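Methionine gamma-lyase (Trichomonas vaginalis, PDB 1E5E) belongs to the pyridoxal-phosphate-dependent enzymes of the Cys/Met metabolism family and forms a four-chain assembly. Local coordinates at residues T96-G101 with T148-F153; I192-D197 with Q304-G309. All coordinates share one frame; numbering follows the deposited sequence. Where two conformers were deposited one is given.

The two contacts sit at different levels of one chain, their centres about 25 Å apart and their nearest atoms about 6 Å apart without touching. Interaction 1 belongs to the seven-stranded sheet: the end of helix 86-97 and the residue after it rest on strand 148-154 through apolar side-chain atoms, half buried and beside a second subunit. Interaction 2 is more buried and nearer the centre of the chain. It joins two loops, one leaving strand 180-184 of that same sheet, the other leading to strand 311-316 of the five-stranded sheet. Its chemistry is mixed, with backbone and hydroxyl hydrogen bonds, an isoleucine among methionines, and a long salt bridge at the exposed edge.

Interaction 1: residues T96-G101 with T148-F153; sequences TILKAG and TKIVYF
Ile150 sets its CD1 methyl against both Ile97 and Leu98, and this methyl is the centre of the contact. It lies 3.6 Å from Leu98 CG and 3.9 Å from Ile97 CG2, and Leu98 CD1 and CD2 are both close to it as well. Ile150 CG1 stands anti to the carbonyl carbon (chi1 -64°), and the side chain runs out from the strand to meet both residues at a slant. Beside it, Leu98 and Lys149 slide past each other in opposite directions, with Leu98 CD2 3.5 Å from Lys149 CB. The Lys149 chain then bends at chi2 and its amino end leads away; NZ stops 5.0 Å from Lys99 NZ, a like charge, while Lys99 NZ makes a salt bridge with Asp102. Leu104 of the neighbouring strand 103-107 touches both Leu98 and Ile150, continuing the apolar layer. Past the helix end, Leu98 O accepts a hydrogen bond from Lys124 NZ of the second subunit. Leu98 is the first residue to leave helical geometry, and a short loop runs from it to strand 103-107. A helix lying against a largely parallel sheet in this way is characteristic of the large domain of fold-type I pyridoxal-phosphate enzymes.

Interaction 2: residues I192-D197 with Q304-G309; sequences ITNPVD and QMRMYG. Unlike the reference sequence in segment 304-309: Tyr308 (reference Ser). With SO4 (sulfate ion), chain D.
Two loops of the pyridoxal-phosphate enzyme fold meet here: 192-197, between strands 180-184 and 202-206 of the seven-stranded sheet, and 304-309, between helix 298-304 and strand 311-316 of the five-stranded sheet. Ile192 O takes the Arg306 N-H on a lone pair, in the carbonyl plane, at 2.9 Å and nearly straight (165°). Next to it, Thr193 OG1 donates to Gln304 O over 2.6 Å, approaching from above the carbonyl plane, 42° out of it. The Ile192 side chain meets three residues of 304-309, crossing Met305 obliquely and Met307 at about a right angle: CG2 packs on Met305 CB (3.6 Å), CG1 on Met307 CB, and CD1 on Gly309 CA (3.6 Å). Met264 of helix 260-279 touches both Ile192 and Met307. Gln304 turns its amide elsewhere, to Ile164 O and Met166 N. The Arg306 chain, extended from CG to NE, brings its guanidinium beside loop 192-197, where Asn194 OD1 lies 3.6 Å from NH2, the two planes 57° apart. Asn194 ND2 is directed to Glu75 OE1. At the far end Tyr308 OH donates to O4 of a sulfate, probably from the crystallisation liquor, which His298 and Lys302 also hold. On the exposed side, the Asp197 carboxylate stands almost perpendicular to the guanidinium, its OD2 making a long salt bridge of 3.9 Å to Arg306 NH2.

Interaction 1: residues T96-G101 with T148-F153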
loop_
_atom_site.group_PDB
_atom_site.type_symbol
_atom_site.label_atom_id
_atom_site.label_comp_id
_atom_site.label_asym_id
_atom_site.label_seq_id
_atom_site.Cartn_x
_atom_site.Cartn_y
_atom_site.Cartn_z
ATOM N N THR A 96 -19.717 -12.541 -21.244
ATOM C CA THR A 96 -21.045 -12.427 -20.692
ATOM C C THR A 96 -22.080 -12.397 -21.830
ATOM O O THR A 96 -23.132 -13.029 -21.738
ATOM C CB THR A 96 -21.236 -11.108 -19.912
ATOM O OG1 THR A 96 -20.322 -11.123 -18.802
ATOM C CG2 THR A 96 -22.629 -10.891 -19.367
ATOM N N ILE A 97 -21.766 -11.602 -22.848
ATOM C CA ILE A 97 -22.691 -11.440 -23.974
ATOM C C ILE A 97 -22.828 -12.734 -24.776
ATOM O O ILE A 97 -23.947 -13.192 -25.013
ATOM C CB ILE A 97 -22.269 -10.276 -24.877
ATOM C CG1 ILE A 97 -22.322 -8.951 -24.098
ATOM C CG2 ILE A 97 -23.162 -10.143 -26.101
ATOM C CD1 ILE A 97 -21.464 -7.868 -24.733
ATOM N N LEU A 98 -21.726 -13.201 -25.331
ATOM C CA LEU A 98 -21.749 -14.354 -26.219
ATOM C C LEU A 98 -21.893 -15.725 -25.599
ATOM O O LEU A 98 -21.518 -16.073 -24.478
ATOM C CB LEU A 98 -20.434 -14.357 -27.015
ATOM C CG LEU A 98 -20.105 -13.001 -27.660
ATOM C CD1 LEU A 98 -18.632 -12.960 -28.033
ATOM C CD2 LEU A 98 -21.012 -12.796 -28.863
ATOM N N LYS A 99 -22.313 -16.646 -26.460
ATOM C CA LYS A 99 -22.475 -18.062 -26.168
ATOM C C LYS A 99 -22.134 -18.848 -27.433
ATOM O O LYS A 99 -22.111 -18.254 -28.514
ATOM C CB LYS A 99 -23.910 -18.350 -25.722
ATOM C CG LYS A 99 -24.943 -18.048 -26.808
ATOM C CD LYS A 99 -26.309 -18.589 -26.388
ATOM C CE LYS A 99 -27.472 -17.842 -27.009
ATOM N NZ LYS A 99 -27.365 -17.568 -28.470
ATOM N N ALA A 100 -21.714 -20.086 -27.309
ATOM C CA ALA A 100 -21.404 -20.955 -28.421
ATOM C C ALA A 100 -22.477 -20.809 -29.503
ATOM O O ALA A 100 -23.665 -20.753 -29.226
ATOM C CB ALA A 100 -21.225 -22.433 -28.042
ATOM N N GLY A 101 -21.989 -20.535 -30.726
ATOM C CA GLY A 101 -22.941 -20.312 -31.808
ATOM C C GLY A 101 -23.127 -18.856 -32.178
ATOM O O GLY A 101 -23.642 -18.615 -33.287
ATOM N N THR A 148 -25.179 -12.427 -35.376
ATOM C CA THR A 148 -24.178 -11.414 -35.026
ATOM C C THR A 148 -24.602 -10.725 -33.735
ATOM O O THR A 148 -25.664 -10.109 -33.698
ATOM C CB THR A 148 -23.975 -10.383 -36.166
ATOM O OG1 THR A 148 -23.297 -11.070 -37.223
ATOM C CG2 THR A 148 -23.109 -9.204 -35.696
ATOM N N LYS A 149 -23.805 -10.809 -32.690
ATOM C CA LYS A 149 -24.128 -10.121 -31.425
ATOM C C LYS A 149 -23.316 -8.867 -31.113
ATOM O O LYS A 149 -23.679 -8.031 -30.266
ATOM C CB LYS A 149 -23.795 -11.133 -30.304
ATOM C CG LYS A 149 -24.633 -12.398 -30.443
ATOM C CD LYS A 149 -26.134 -12.049 -30.305
ATOM C CE LYS A 149 -26.849 -13.420 -30.418
ATOM N NZ LYS A 149 -28.290 -13.198 -30.687
ATOM N N ILE A 150 -22.075 -8.856 -31.567
ATOM C CA ILE A 150 -21.119 -7.815 -31.286
ATOM C C ILE A 150 -20.340 -7.302 -32.505
ATOM O O ILE A 150 -19.914 -8.055 -33.385
ATOM C CB ILE A 150 -20.053 -8.308 -30.269
ATOM C CG1 ILE A 150 -20.696 -8.634 -28.914
ATOM C CG2 ILE A 150 -18.956 -7.270 -30.053
ATOM C CD1 ILE A 150 -19.789 -9.423 -27.993
ATOM N N VAL A 151 -20.208 -5.971 -32.542
ATOM C CA VAL A 151 -19.279 -5.361 -33.488
ATOM C C VAL A 151 -18.247 -4.641 -32.585
ATOM O O VAL A 151 -18.645 -3.792 -31.784
ATOM C CB VAL A 151 -19.963 -4.412 -34.453
ATOM C CG1 VAL A 151 -18.896 -3.675 -35.254
ATOM C CG2 VAL A 151 -20.892 -5.185 -35.393
ATOM N N TYR A 152 -16.966 -4.906 -32.750
ATOM C CA TYR A 152 -15.930 -4.437 -31.842
ATOM C C TYR A 152 -14.805 -3.745 -32.602
ATOM O O TYR A 152 -14.416 -4.263 -33.655
ATOM C CB TYR A 152 -15.331 -5.675 -31.106
ATOM C CG TYR A 152 -14.290 -5.381 -30.048
ATOM C CD1 TYR A 152 -12.959 -5.195 -30.408
ATOM C CD2 TYR A 152 -14.620 -5.286 -28.700
ATOM C CE1 TYR A 152 -11.984 -4.921 -29.455
ATOM C CE2 TYR A 152 -13.670 -5.029 -27.726
ATOM C CZ TYR A 152 -12.367 -4.826 -28.106
ATOM O OH TYR A 152 -11.408 -4.583 -27.149
ATOM N N PHE A 153 -14.302 -2.620 -32.100
ATOM C CA PHE A 153 -13.201 -1.919 -32.738
ATOM C C PHE A 153 -12.415 -1.063 -31.737
ATOM O O PHE A 153 -12.883 -0.809 -30.616
ATOM C CB PHE A 153 -13.717 -0.983 -33.863
ATOM C CG PHE A 153 -14.729 -0.004 -33.407
ATOM C CD1 PHE A 153 -14.351 1.227 -32.839
ATOM C CD2 PHE A 153 -16.068 -0.196 -33.625
ATOM C CE1 PHE A 153 -15.277 2.106 -32.364
ATOM C CE2 PHE A 153 -17.010 0.721 -33.204
ATOM C CZ PHE A 153 -16.622 1.890 -32.588
#

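Interaction 2: residues I192-D197 with Q304-G309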
loop_
_atom_site.group_PDB
_atom_site.type_symbol
_atom_site.label_atom_id
_atom_site.label_comp_id
_atom_site.label_asym_id
_atom_site.label_seq_id
_atom_site.Cartn_x
_atom_site.Cartn_y
_atom_site.Cartn_z
ATOM N N ILE A 192 -10.792 12.534 -24.089
ATOM C CA ILE A 192 -10.641 12.899 -25.501
ATOM C C ILE A 192 -11.915 12.485 -26.236
ATOM O O ILE A 192 -12.401 13.196 -27.096
ATOM C CB ILE A 192 -9.370 12.259 -26.087
ATOM C CG1 ILE A 192 -8.124 13.041 -25.598
ATOM C CG2 ILE A 192 -9.420 12.197 -27.607
ATOM C CD1 ILE A 192 -6.794 12.519 -26.087
ATOM N N THR A 193 -12.411 11.314 -25.898
ATOM C CA THR A 193 -13.606 10.798 -26.542
ATOM C C THR A 193 -14.579 10.131 -25.596
ATOM O O THR A 193 -14.179 9.366 -24.725
ATOM C CB THR A 193 -13.198 9.726 -27.596
ATOM O OG1 THR A 193 -12.424 10.350 -28.651
ATOM C CG2 THR A 193 -14.439 9.175 -28.290
ATOM N N ASN A 194 -15.852 10.323 -25.828
ATOM C CA ASN A 194 -16.924 9.583 -25.148
ATOM C C ASN A 194 -17.645 8.834 -26.267
ATOM O O ASN A 194 -18.586 9.328 -26.909
ATOM C CB ASN A 194 -17.899 10.523 -24.437
ATOM C CG ASN A 194 -17.277 11.202 -23.232
ATOM O OD1 ASN A 194 -17.716 12.278 -22.796
ATOM N ND2 ASN A 194 -16.225 10.642 -22.627
ATOM N N PRO A 195 -17.240 7.611 -26.587
ATOM C CA PRO A 195 -17.798 6.881 -27.702
ATOM C C PRO A 195 -19.303 6.719 -27.673
ATOM O O PRO A 195 -19.873 6.697 -28.791
ATOM C CB PRO A 195 -17.054 5.552 -27.737
ATOM C CG PRO A 195 -15.790 5.827 -26.939
ATOM C CD PRO A 195 -16.114 6.880 -25.936
ATOM N N VAL A 196 -19.999 6.719 -26.546
ATOM C CA VAL A 196 -21.444 6.620 -26.501
ATOM C C VAL A 196 -22.098 7.797 -27.229
ATOM O O VAL A 196 -23.223 7.616 -27.672
ATOM C CB VAL A 196 -22.070 6.542 -25.094
ATOM C CG1 VAL A 196 -21.501 5.326 -24.344
ATOM C CG2 VAL A 196 -21.819 7.831 -24.304
ATOM N N ASP A 197 -21.439 8.953 -27.372
ATOM C CA ASP A 197 -21.943 10.082 -28.095
ATOM C C ASP A 197 -22.269 9.690 -29.552
ATOM O O ASP A 197 -23.024 10.380 -30.235
ATOM C CB ASP A 197 -20.950 11.244 -28.190
ATOM C CG ASP A 197 -20.717 11.981 -26.881
ATOM O OD1 ASP A 197 -21.544 11.838 -25.962
ATOM O OD2 ASP A 197 -19.688 12.680 -26.786
ATOM N N GLN A 304 -14.440 13.198 -33.510
ATOM C CA GLN A 304 -14.494 12.282 -32.386
ATOM C C GLN A 304 -13.553 12.552 -31.206
ATOM O O GLN A 304 -13.779 12.078 -30.103
ATOM C CB GLN A 304 -14.107 10.884 -32.957
ATOM C CG GLN A 304 -15.050 10.500 -34.075
ATOM C CD GLN A 304 -14.945 9.081 -34.551
ATOM O OE1 GLN A 304 -15.964 8.573 -35.024
ATOM N NE2 GLN A 304 -13.819 8.378 -34.464
ATOM N N MET A 305 -12.471 13.300 -31.430
ATOM C CA MET A 305 -11.454 13.556 -30.423
ATOM C C MET A 305 -11.320 15.008 -30.024
ATOM O O MET A 305 -11.059 15.858 -30.883
ATOM C CB MET A 305 -10.098 13.037 -30.998
ATOM C CG MET A 305 -10.195 11.587 -31.453
ATOM S SD MET A 305 -8.725 10.934 -32.252
ATOM C CE MET A 305 -7.601 10.974 -30.845
ATOM N N ARG A 306 -11.436 15.344 -28.749
ATOM C CA ARG A 306 -11.277 16.722 -28.321
ATOM C C ARG A 306 -9.808 17.131 -28.417
ATOM O O ARG A 306 -9.532 18.340 -28.360
ATOM C CB ARG A 306 -11.750 16.952 -26.892
ATOM C CG ARG A 306 -13.112 16.340 -26.624
ATOM C CD ARG A 306 -13.780 16.848 -25.325
ATOM N NE ARG A 306 -15.156 16.309 -25.344
ATOM C CZ ARG A 306 -15.507 15.053 -25.081
ATOM N NH1 ARG A 306 -14.679 14.077 -24.698
ATOM N NH2 ARG A 306 -16.798 14.747 -25.178
ATOM N N MET A 307 -8.886 16.160 -28.262
ATOM C CA MET A 307 -7.459 16.412 -28.379
ATOM C C MET A 307 -6.939 15.297 -29.287
ATOM O O MET A 307 -7.654 14.293 -29.362
ATOM C CB MET A 307 -6.686 16.405 -27.045
ATOM C CG MET A 307 -7.108 17.658 -26.277
ATOM S SD MET A 307 -6.231 17.933 -24.764
ATOM C CE MET A 307 -6.909 16.659 -23.696
ATOM N N TYR A 308 -5.754 15.426 -29.854
ATOM C CA TYR A 308 -5.317 14.373 -30.754
ATOM C C TYR A 308 -4.506 13.282 -30.083
ATOM O O TYR A 308 -4.033 12.383 -30.790
ATOM C CB TYR A 308 -4.594 14.991 -31.971
ATOM C CG TYR A 308 -5.572 15.774 -32.843
ATOM C CD1 TYR A 308 -5.480 17.151 -33.010
ATOM C CD2 TYR A 308 -6.584 15.103 -33.513
ATOM C CE1 TYR A 308 -6.362 17.829 -33.841
ATOM C CE2 TYR A 308 -7.486 15.755 -34.330
ATOM C CZ TYR A 308 -7.344 17.128 -34.496
ATOM O OH TYR A 308 -8.257 17.773 -35.292
ATOM N N GLY A 309 -4.381 13.312 -28.753
ATOM C CA GLY A 309 -3.773 12.160 -28.080
ATOM C C GLY A 309 -2.249 12.225 -28.045
ATOM O O GLY A 309 -1.657 13.143 -28.603
HETATM S S SO4 D . -7.441 21.102 -36.168
HETATM O O1 SO4 D . -6.307 22.044 -35.878
HETATM O O2 SO4 D . -6.930 19.870 -36.858
HETATM O O3 SO4 D . -8.399 21.794 -37.126
HETATM O O4 SO4 D . -8.166 20.792 -34.892
#